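Local coordinates for protein gamma-glutamyl phosphate reductase (Saccharomyces cerevisiae, PDB 1VLU) that catalyses the NADPH-dependent reduction of L-gamma-glutamyl phosphate to glutamate semialdehyde and phosphate, the second step of proline biosynthesis from glutamate, at residues S14-I19 / S202-Q207; E209-V214 / T230-L235; T352-A357 / E381-G386. One frame throughout, in Å; residues are numbered along the deposited sequence.

Interaction 1 (S14-I19 / S202-Q207); sequences SSSQQI and SDLLDQ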
loop_
_atom_site.group_PDB
_atom_site.type_symbol
_atom_site.label_atom_id
_atom_site.label_comp_id
_atom_site.label_asym_id
_atom_site.label_seq_id
_atom_site.Cartn_x
_atom_site.Cartn_y
_atom_site.Cartn_z
ATOM N N SER A 14 11.436 -6.896 13.628
ATOM C CA SER A 14 11.111 -8.321 13.544
ATOM C C SER A 14 11.958 -9.058 12.499
ATOM O O SER A 14 12.598 -8.442 11.636
ATOM C CB SER A 14 9.612 -8.545 13.300
ATOM O OG SER A 14 9.261 -8.457 11.928
ATOM N N SER A 15 11.960 -10.382 12.608
ATOM C CA SER A 15 12.638 -11.281 11.680
ATOM C C SER A 15 12.295 -10.977 10.206
ATOM O O SER A 15 13.193 -10.810 9.375
ATOM C CB SER A 15 12.247 -12.716 12.024
ATOM O OG SER A 15 13.266 -13.620 11.659
ATOM N N SER A 16 10.994 -10.893 9.918
ATOM C CA SER A 16 10.471 -10.604 8.595
ATOM C C SER A 16 10.823 -9.209 8.140
ATOM O O SER A 16 11.089 -9.011 6.954
ATOM C CB SER A 16 8.965 -10.778 8.559
ATOM O OG SER A 16 8.620 -12.043 9.084
ATOM N N GLN A 17 10.847 -8.253 9.073
ATOM C CA GLN A 17 11.238 -6.884 8.732
ATOM C C GLN A 17 12.688 -6.836 8.316
ATOM O O GLN A 17 13.036 -6.131 7.371
ATOM C CB GLN A 17 11.004 -5.898 9.882
ATOM C CG GLN A 17 9.555 -5.562 10.146
ATOM C CD GLN A 17 9.404 -4.325 11.023
ATOM O OE1 GLN A 17 9.191 -4.432 12.235
ATOM N NE2 GLN A 17 9.530 -3.142 10.412
ATOM N N GLN A 18 13.531 -7.585 9.022
ATOM C CA GLN A 18 14.972 -7.579 8.747
ATOM C C GLN A 18 15.281 -8.269 7.399
ATOM O O GLN A 18 16.102 -7.793 6.601
ATOM C CB GLN A 18 15.743 -8.221 9.906
ATOM C CG GLN A 18 17.255 -7.991 9.867
ATOM C CD GLN A 18 17.643 -6.513 9.948
ATOM O OE1 GLN A 18 17.507 -5.872 10.998
ATOM N NE2 GLN A 18 18.133 -5.968 8.830
ATOM N N ILE A 19 14.599 -9.384 7.163
ATOM C CA ILE A 19 14.649 -10.076 5.895
ATOM C C ILE A 19 14.294 -9.135 4.753
ATOM O O ILE A 19 15.077 -9.006 3.820
ATOM C CB ILE A 19 13.775 -11.346 5.921
ATOM C CG1 ILE A 19 14.470 -12.414 6.782
ATOM C CG2 ILE A 19 13.456 -11.843 4.504
ATOM C CD1 ILE A 19 13.561 -13.569 7.229
ATOM N N SER A 202 4.512 -15.381 8.132
ATOM C CA SER A 202 3.443 -14.699 7.372
ATOM C C SER A 202 3.466 -13.176 7.562
ATOM O O SER A 202 2.726 -12.440 6.887
ATOM C CB SER A 202 2.057 -15.289 7.686
ATOM O OG SER A 202 1.893 -15.530 9.073
ATOM N N ASP A 203 4.326 -12.730 8.487
ATOM C CA ASP A 203 4.678 -11.317 8.663
ATOM C C ASP A 203 5.331 -10.678 7.427
ATOM O O ASP A 203 5.288 -9.456 7.286
ATOM C CB ASP A 203 5.605 -11.136 9.874
ATOM C CG ASP A 203 4.864 -10.745 11.138
ATOM O OD1 ASP A 203 3.618 -10.642 11.111
ATOM O OD2 ASP A 203 5.539 -10.538 12.174
ATOM N N LEU A 204 5.940 -11.495 6.558
ATOM C CA LEU A 204 6.540 -11.022 5.296
ATOM C C LEU A 204 5.549 -10.362 4.352
ATOM O O LEU A 204 5.909 -9.444 3.629
ATOM C CB LEU A 204 7.248 -12.154 4.547
ATOM C CG LEU A 204 8.656 -12.560 4.960
ATOM C CD1 LEU A 204 9.087 -13.850 4.243
ATOM C CD2 LEU A 204 9.670 -11.443 4.750
ATOM N N LEU A 205 4.312 -10.851 4.344
ATOM C CA LEU A 205 3.223 -10.262 3.576
ATOM C C LEU A 205 2.775 -8.875 4.066
ATOM O O LEU A 205 2.026 -8.174 3.363
ATOM C CB LEU A 205 2.049 -11.229 3.514
ATOM C CG LEU A 205 2.218 -12.396 2.534
ATOM C CD1 LEU A 205 1.164 -13.473 2.749
ATOM C CD2 LEU A 205 2.221 -11.922 1.086
ATOM N N ASP A 206 3.248 -8.480 5.253
ATOM C CA ASP A 206 3.004 -7.150 5.806
ATOM C C ASP A 206 4.109 -6.135 5.445
ATOM O O ASP A 206 3.996 -4.946 5.775
ATOM C CB ASP A 206 2.874 -7.227 7.342
ATOM C CG ASP A 206 1.703 -8.100 7.806
ATOM O OD1 ASP A 206 0.763 -8.346 7.012
ATOM O OD2 ASP A 206 1.727 -8.538 8.982
ATOM N N GLN A 207 5.166 -6.588 4.769
ATOM C CA GLN A 207 6.329 -5.731 4.525
ATOM C C GLN A 207 6.230 -4.940 3.240
ATOM O O GLN A 207 7.181 -4.873 2.501
ATOM C CB GLN A 207 7.640 -6.545 4.536
ATOM C CG GLN A 207 7.877 -7.389 5.805
ATOM C CD GLN A 207 7.689 -6.576 7.060
ATOM O OE1 GLN A 207 8.197 -5.455 7.158
ATOM N NE2 GLN A 207 6.939 -7.119 8.021
HETATM O O HOH W 1 8.629 -11.536 12.020
#

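Interaction 2 (E209-V214 / T230-L235); sequences EYIDLV and TKIPVL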
loop_
_atom_site.group_PDB
_atom_site.type_symbol
_atom_site.label_atom_id
_atom_site.label_comp_id
_atom_site.label_asym_id
_atom_site.label_seq_id
_atom_site.Cartn_x
_atom_site.Cartn_y
_atom_site.Cartn_z
ATOM N N GLU A 209 6.390 -1.832 2.649
ATOM C CA GLU A 209 7.335 -0.719 2.502
ATOM C C GLU A 209 8.611 -1.166 1.810
ATOM O O GLU A 209 9.341 -0.345 1.271
ATOM C CB GLU A 209 7.726 -0.089 3.849
ATOM C CG GLU A 209 6.682 -0.171 4.935
ATOM C CD GLU A 209 6.876 -1.400 5.823
ATOM O OE1 GLU A 209 7.824 -1.388 6.645
ATOM O OE2 GLU A 209 6.081 -2.367 5.705
ATOM N N TYR A 210 8.898 -2.465 1.863
ATOM C CA TYR A 210 10.144 -2.999 1.335
ATOM C C TYR A 210 9.932 -3.942 0.159
ATOM O O TYR A 210 10.834 -4.101 -0.656
ATOM C CB TYR A 210 10.921 -3.734 2.416
ATOM C CG TYR A 210 11.231 -2.943 3.664
ATOM C CD1 TYR A 210 12.088 -1.841 3.628
ATOM C CD2 TYR A 210 10.698 -3.328 4.894
ATOM C CE1 TYR A 210 12.382 -1.111 4.795
ATOM C CE2 TYR A 210 10.980 -2.617 6.065
ATOM C CZ TYR A 210 11.821 -1.511 6.013
ATOM O OH TYR A 210 12.095 -0.826 7.181
ATOM N N ILE A 211 8.766 -4.589 0.093
ATOM C CA ILE A 211 8.495 -5.595 -0.936
ATOM C C ILE A 211 7.537 -5.041 -1.946
ATOM O O ILE A 211 6.478 -4.522 -1.580
ATOM C CB ILE A 211 7.974 -6.940 -0.352
ATOM C CG1 ILE A 211 8.967 -7.504 0.668
ATOM C CG2 ILE A 211 7.680 -7.974 -1.474
ATOM C CD1 ILE A 211 8.437 -8.719 1.476
ATOM N N ASP A 212 7.924 -5.144 -3.219
ATOM C CA ASP A 212 7.189 -4.558 -4.327
ATOM C C ASP A 212 6.254 -5.495 -5.082
ATOM O O ASP A 212 5.323 -5.029 -5.735
ATOM C CB ASP A 212 8.182 -3.906 -5.310
ATOM C CG ASP A 212 9.142 -2.954 -4.612
ATOM O OD1 ASP A 212 8.686 -1.842 -4.242
ATOM O OD2 ASP A 212 10.328 -3.321 -4.391
ATOM N N LEU A 213 6.498 -6.798 -5.036
ATOM C CA LEU A 213 5.674 -7.731 -5.789
ATOM C C LEU A 213 5.694 -9.089 -5.152
ATOM O O LEU A 213 6.749 -9.554 -4.747
ATOM C CB LEU A 213 6.178 -7.856 -7.232
ATOM C CG LEU A 213 5.297 -8.548 -8.278
ATOM C CD1 LEU A 213 3.974 -7.805 -8.495
ATOM C CD2 LEU A 213 6.039 -8.657 -9.610
ATOM N N VAL A 214 4.530 -9.728 -5.090
ATOM C CA VAL A 214 4.424 -11.107 -4.674
ATOM C C VAL A 214 4.206 -11.957 -5.890
ATOM O O VAL A 214 3.314 -11.670 -6.692
ATOM C CB VAL A 214 3.217 -11.381 -3.740
ATOM C CG1 VAL A 214 3.287 -12.815 -3.238
ATOM C CG2 VAL A 214 3.194 -10.423 -2.588
ATOM N N THR A 230 -2.375 -9.349 2.364
ATOM C CA THR A 230 -1.307 -8.481 1.882
ATOM C C THR A 230 -1.794 -7.242 1.176
ATOM O O THR A 230 -2.845 -7.258 0.548
ATOM C CB THR A 230 -0.288 -9.237 0.958
ATOM O OG1 THR A 230 0.952 -8.529 0.967
ATOM C CG2 THR A 230 -0.789 -9.344 -0.480
ATOM N N LYS A 231 -0.996 -6.177 1.275
ATOM C CA LYS A 231 -1.192 -4.958 0.471
ATOM C C LYS A 231 -0.171 -4.819 -0.671
ATOM O O LYS A 231 -0.309 -3.939 -1.509
ATOM C CB LYS A 231 -1.125 -3.720 1.366
ATOM C CG LYS A 231 -2.239 -3.642 2.395
ATOM C CD LYS A 231 -3.546 -3.204 1.749
ATOM C CE LYS A 231 -3.464 -1.781 1.245
ATOM N NZ LYS A 231 -4.791 -1.374 0.718
ATOM N N ILE A 232 0.856 -5.676 -0.673
ATOM C CA ILE A 232 1.830 -5.792 -1.763
ATOM C C ILE A 232 1.104 -6.302 -2.998
ATOM O O ILE A 232 0.369 -7.282 -2.898
ATOM C CB ILE A 232 2.929 -6.819 -1.385
ATOM C CG1 ILE A 232 3.539 -6.487 -0.015
ATOM C CG2 ILE A 232 4.013 -6.901 -2.454
ATOM C CD1 ILE A 232 4.235 -7.655 0.661
ATOM N N PRO A 233 1.274 -5.635 -4.164
ATOM C CA PRO A 233 0.700 -6.200 -5.404
ATOM C C PRO A 233 1.084 -7.670 -5.675
ATOM O O PRO A 233 2.229 -8.084 -5.431
ATOM C CB PRO A 233 1.252 -5.303 -6.524
ATOM C CG PRO A 233 1.969 -4.166 -5.866
ATOM C CD PRO A 233 1.938 -4.331 -4.375
ATOM N N VAL A 234 0.118 -8.432 -6.190
ATOM C CA VAL A 234 0.299 -9.816 -6.536
ATOM C C VAL A 234 0.357 -9.958 -8.046
ATOM O O VAL A 234 -0.568 -9.538 -8.744
ATOM C CB VAL A 234 -0.835 -10.686 -5.976
ATOM C CG1 VAL A 234 -0.579 -12.142 -6.300
ATOM C CG2 VAL A 234 -0.957 -10.507 -4.446
ATOM N N LEU A 235 1.438 -10.557 -8.546
ATOM C CA LEU A 235 1.615 -10.737 -9.980
ATOM C C LEU A 235 0.449 -11.488 -10.594
ATOM O O LEU A 235 0.139 -12.606 -10.193
ATOM C CB LEU A 235 2.922 -11.470 -10.289
ATOM C CG LEU A 235 3.198 -11.675 -11.786
ATOM C CD1 LEU A 235 3.488 -10.344 -12.503
ATOM C CD2 LEU A 235 4.333 -12.620 -11.982
#

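Interaction 3 (T352-A357 / E381-G386); sequences TSTESA and EKFMKG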
loop_
_atom_site.group_PDB
_atom_site.type_symbol
_atom_site.label_atom_id
_atom_site.label_comp_id
_atom_site.label_asym_id
_atom_site.label_seq_id
_atom_site.Cartn_x
_atom_site.Cartn_y
_atom_site.Cartn_z
ATOM N N THR A 352 -25.917 -16.984 6.074
ATOM C CA THR A 352 -27.277 -17.153 6.590
ATOM C C THR A 352 -28.086 -15.865 6.758
ATOM O O THR A 352 -29.242 -15.906 7.181
ATOM C CB THR A 352 -27.260 -17.917 7.924
ATOM O OG1 THR A 352 -26.240 -17.358 8.762
ATOM C CG2 THR A 352 -26.950 -19.387 7.688
ATOM N N SER A 353 -27.490 -14.728 6.424
ATOM C CA SER A 353 -28.204 -13.443 6.478
ATOM C C SER A 353 -27.452 -12.416 5.635
ATOM O O SER A 353 -26.360 -12.709 5.142
ATOM C CB SER A 353 -28.327 -12.961 7.929
ATOM O OG SER A 353 -27.041 -12.769 8.502
ATOM N N THR A 354 -28.031 -11.224 5.478
ATOM C CA THR A 354 -27.349 -10.107 4.813
ATOM C C THR A 354 -26.126 -9.673 5.628
ATOM O O THR A 354 -25.037 -9.515 5.067
ATOM C CB THR A 354 -28.314 -8.935 4.514
ATOM O OG1 THR A 354 -29.392 -9.427 3.713
ATOM C CG2 THR A 354 -27.633 -7.848 3.723
ATOM N N GLU A 355 -26.310 -9.533 6.943
ATOM C CA GLU A 355 -25.246 -9.208 7.893
ATOM C C GLU A 355 -24.072 -10.171 7.838
ATOM O O GLU A 355 -22.913 -9.753 7.925
ATOM C CB GLU A 355 -25.783 -9.140 9.326
ATOM C CG GLU A 355 -26.927 -8.153 9.509
ATOM C CD GLU A 355 -28.325 -8.731 9.187
ATOM O OE1 GLU A 355 -28.517 -9.400 8.140
ATOM O OE2 GLU A 355 -29.251 -8.490 9.995
ATOM N N SER A 356 -24.359 -11.455 7.700
ATOM C CA SER A 356 -23.303 -12.446 7.587
ATOM C C SER A 356 -22.535 -12.347 6.247
ATOM O O SER A 356 -21.307 -12.447 6.218
ATOM C CB SER A 356 -23.866 -13.846 7.814
ATOM O OG SER A 356 -22.892 -14.819 7.485
ATOM N N ALA A 357 -23.265 -12.160 5.147
ATOM C CA ALA A 357 -22.664 -11.863 3.842
ATOM C C ALA A 357 -21.752 -10.633 3.871
ATOM O O ALA A 357 -20.662 -10.657 3.302
ATOM C CB ALA A 357 -23.755 -11.683 2.794
ATOM N N GLU A 381 -30.502 -2.633 0.441
ATOM C CA GLU A 381 -30.031 -1.344 0.931
ATOM C C GLU A 381 -29.059 -1.515 2.098
ATOM O O GLU A 381 -28.070 -0.789 2.213
ATOM C CB GLU A 381 -31.206 -0.435 1.344
ATOM C CG GLU A 381 -32.148 0.003 0.179
ATOM C CD GLU A 381 -31.493 0.898 -0.906
ATOM O OE1 GLU A 381 -30.327 1.339 -0.755
ATOM O OE2 GLU A 381 -32.168 1.174 -1.925
ATOM N N LYS A 382 -29.358 -2.479 2.960
ATOM C CA LYS A 382 -28.493 -2.821 4.072
ATOM C C LYS A 382 -27.133 -3.332 3.561
ATOM O O LYS A 382 -26.082 -2.905 4.022
ATOM C CB LYS A 382 -29.201 -3.842 4.967
ATOM C CG LYS A 382 -28.407 -4.250 6.168
ATOM C CD LYS A 382 -29.225 -5.133 7.087
ATOM C CE LYS A 382 -28.507 -5.261 8.420
ATOM N NZ LYS A 382 -29.375 -5.802 9.507
ATOM N N PHE A 383 -27.172 -4.219 2.576
ATOM C CA PHE A 383 -25.968 -4.754 1.939
ATOM C C PHE A 383 -25.125 -3.627 1.350
ATOM O O PHE A 383 -23.929 -3.547 1.614
ATOM C CB PHE A 383 -26.399 -5.747 0.855
ATOM C CG PHE A 383 -25.273 -6.513 0.202
ATOM C CD1 PHE A 383 -24.828 -7.713 0.744
ATOM C CD2 PHE A 383 -24.706 -6.061 -0.997
ATOM C CE1 PHE A 383 -23.827 -8.451 0.125
ATOM C CE2 PHE A 383 -23.696 -6.791 -1.629
ATOM C CZ PHE A 383 -23.267 -7.999 -1.078
HETATM N N MSE A 384 -25.752 -2.745 0.570
HETATM C CA MSE A 384 -25.027 -1.664 -0.095
HETATM C C MSE A 384 -24.459 -0.631 0.877
HETATM O O MSE A 384 -23.365 -0.124 0.662
HETATM C CB MSE A 384 -25.868 -1.028 -1.190
HETATM C CG MSE A 384 -26.111 -1.991 -2.367
HETATM SE SE MSE A 384 -27.130 -1.182 -3.833
HETATM C CE MSE A 384 -28.908 -0.974 -2.876
ATOM N N LYS A 385 -25.168 -0.356 1.964
ATOM C CA LYS A 385 -24.631 0.521 2.996
ATOM C C LYS A 385 -23.516 -0.173 3.824
ATOM O O LYS A 385 -22.648 0.493 4.381
ATOM C CB LYS A 385 -25.760 1.057 3.891
ATOM C CG LYS A 385 -25.395 2.306 4.678
ATOM C CD LYS A 385 -26.645 3.024 5.232
ATOM N N GLY A 386 -23.518 -1.506 3.870
ATOM C CA GLY A 386 -22.702 -2.231 4.835
ATOM C C GLY A 386 -21.351 -2.694 4.342
ATOM O O GLY A 386 -20.407 -2.787 5.125
#

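Interaction 1 (S14-I19 / S202-Q207)
Ser16 and Leu204 mark the closest approach of two backbones that share no direct hydrogen bond; the contact is made by van der Waals packing and one bridging water. In the packing, Ser16 turns its CB and OG onto Asp203, with OG 3.2 Å from Asp203 CB. Leu204 CD2 rests against both the carbonyl oxygen of Ser16 and the CG2 branch of Ile19, the latter at 3.8 Å, and the Ile19 and Leu204 side chains cross at about a right angle. Gln17 and Gln207 also cross at about a right angle, but with the aliphatic part of one against the amide of the other: Gln17 CG lies 3.3 Å from Gln207 OE1. Their two amide planes are inclined by 28°.

The polar link is water 1. It accepts from Ser16 N and donates to Asp203 OD2 at 3.3 Å, and it also hydrogen-bonds Ser14 OG at 3.1 Å. The first turn of the helix is thereby tied to the aspartate carboxylate.

Hydrogen bonds inside each segment fix the groups that meet. Ser14 is the N-cap of helix 15-30, its OG accepting from Gln17 N at 3.3 Å. On the other side the Gln207 chain bends at chi2 (-50°), and its NE2 donates to Asp203 O at 3.0 Å. Asp203 O is met from opposite faces of its plane by Gln207 NE2 and Asp206 N; the NE2 bond probably limits rotation of the glutamine amide, which lies beside Gln17.

Ile19 and Leu204 both also touch Ile156 of strand 154-158. A serine-capped helix start is thus packed on a short 3-10 turn beside the mixed sheet, consistent with the nucleotide-binding domain of the aldehyde dehydrogenase superfamily.

Interaction 2 (E209-V214 / T230-L235)
A single parallel beta bridge joins Val214, on strand 213-217, to Val234 in the segment that follows helix 220-228, so chain, helix and returning chain resemble a beta-alpha-beta unit whose last member is not a regular strand. Val214 supplies both bonds: its N donates to Pro233 O (2.8 Å), and its O accepts from Leu235 N (2.9 Å, 173° at the hydrogen). Each carbonyl is also approached by a CA-H, Pro233 O from Leu213 and Val214 O from Val234.

Ile232 is central to the apolar part, meeting Ile211 and Val214. Ile232 CG2, anti to the backbone N, lies among Ile211 O (3.5 Å), Leu213 N and Val214 CG2 (3.6 Å). Ile232 CD1 reaches Ile211 CB at 3.9 Å, where the two isoleucine side chains cross obliquely. An alanine in place of Ile232 would probably open a gap beside Ile211, where CG2 and CD1 had packed, and leave Val214 CG2 without its methyl partner. Upstream, Thr230 OG1 accepts from Ile232 N in an ST turn (3.3 Å), which helps to set the backbone from which Ile232 projects. Toward the exposed side, Pro233 CG lies 3.5 Å from Asp212 O, and Leu213 CD1 bends back over the bridge to 3.7 Å from Leu235 N.

Asp212 turns its carboxylate elsewhere, OD2 accepting from Val129 N. Backbone bonds from Asp212 to Val129, and from Leu213 to Val129 and Leu131, join the 209-214 segment to strand 118-134. Ala20 of helix 15-30 packs on Ile211, while Lys231 touches Asp208 of the second subunit. The bridge therefore adds the 230-235 segment beside strand 213-217, which itself pairs with strand 118-134 in the mixed sheet.

Interaction 3 (T352-A357 / E381-G386)
Thr354 and Phe383 form the tight part of this contact between two helices, and Glu355 with Lys382 the loose one. Thr354 points its CG2 methyl at the root of the phenylalanine, 3.8 Å from Phe383 CB and just as near the backbone N of that residue. Phe383 CG stands anti to its backbone N (chi1 -173°), and the ring is met at its edge, near its plane, by two methyl groups: Thr354 CG2, 4.1 Å from Phe383 CD1, and Ala357 CB, 4.2 Å from Phe383 CE1. All three residues are buried, and each also touches Tyr245 of strand 242-246; Phe383 further packs on Val392 of strand 391-393. The two helices thus meet while resting on the parallel sheet.

On the solvent side the contact is a single ion pair between exposed residues. Lys382 is fully extended beyond CG, and its NZ reaches Glu355 OE2 at 2.7 Å; the glutamate is bent at chi2 (86°), and the two side chains cross at about a right angle. NZ sits above the carboxylate plane, 68° out of it, while Glu355 CG lies 3.5 Å from Lys382 CE, adding a little aliphatic contact beside the ion pair. The glutamate belongs to the first turn of helix 354-361, whose N-cap, Ser353, accepts from Ser356 N through OG at 3.1 Å.

A negative charge in that first turn would be expected to suit the helix end as well as the lysine. The chemistry is therefore divided: methyl-to-ring-edge packing joins the helices next to the sheet, and one exposed salt bridge, probably of modest strength in water, links them at the surface.

In the fold
The contacts follow one another along the chain without overlap: interaction 1 closes before interaction 2 opens, and interaction 3 comes last. Interactions 1 and 2 are neighbours, their centres 12 Å apart beside the mixed sheet that contains strands 118-134, 154-158 and 213-217. They touch through a probable hydrogen bond between Thr230 OG1 and Leu205 O and through Ile211 and Ile232 against the 204-205 carbonyls. Interaction 3 lies on the separate parallel sheet, its centre 35 Å from interaction 1 and 31 Å from interaction 2. This separation is consistent with the two-domain layout of aldehyde dehydrogenases. Interactions 2 and 3 both adjoin the second subunit, Glu381 of interaction 3 forming a salt bridge with Arg438 of that subunit.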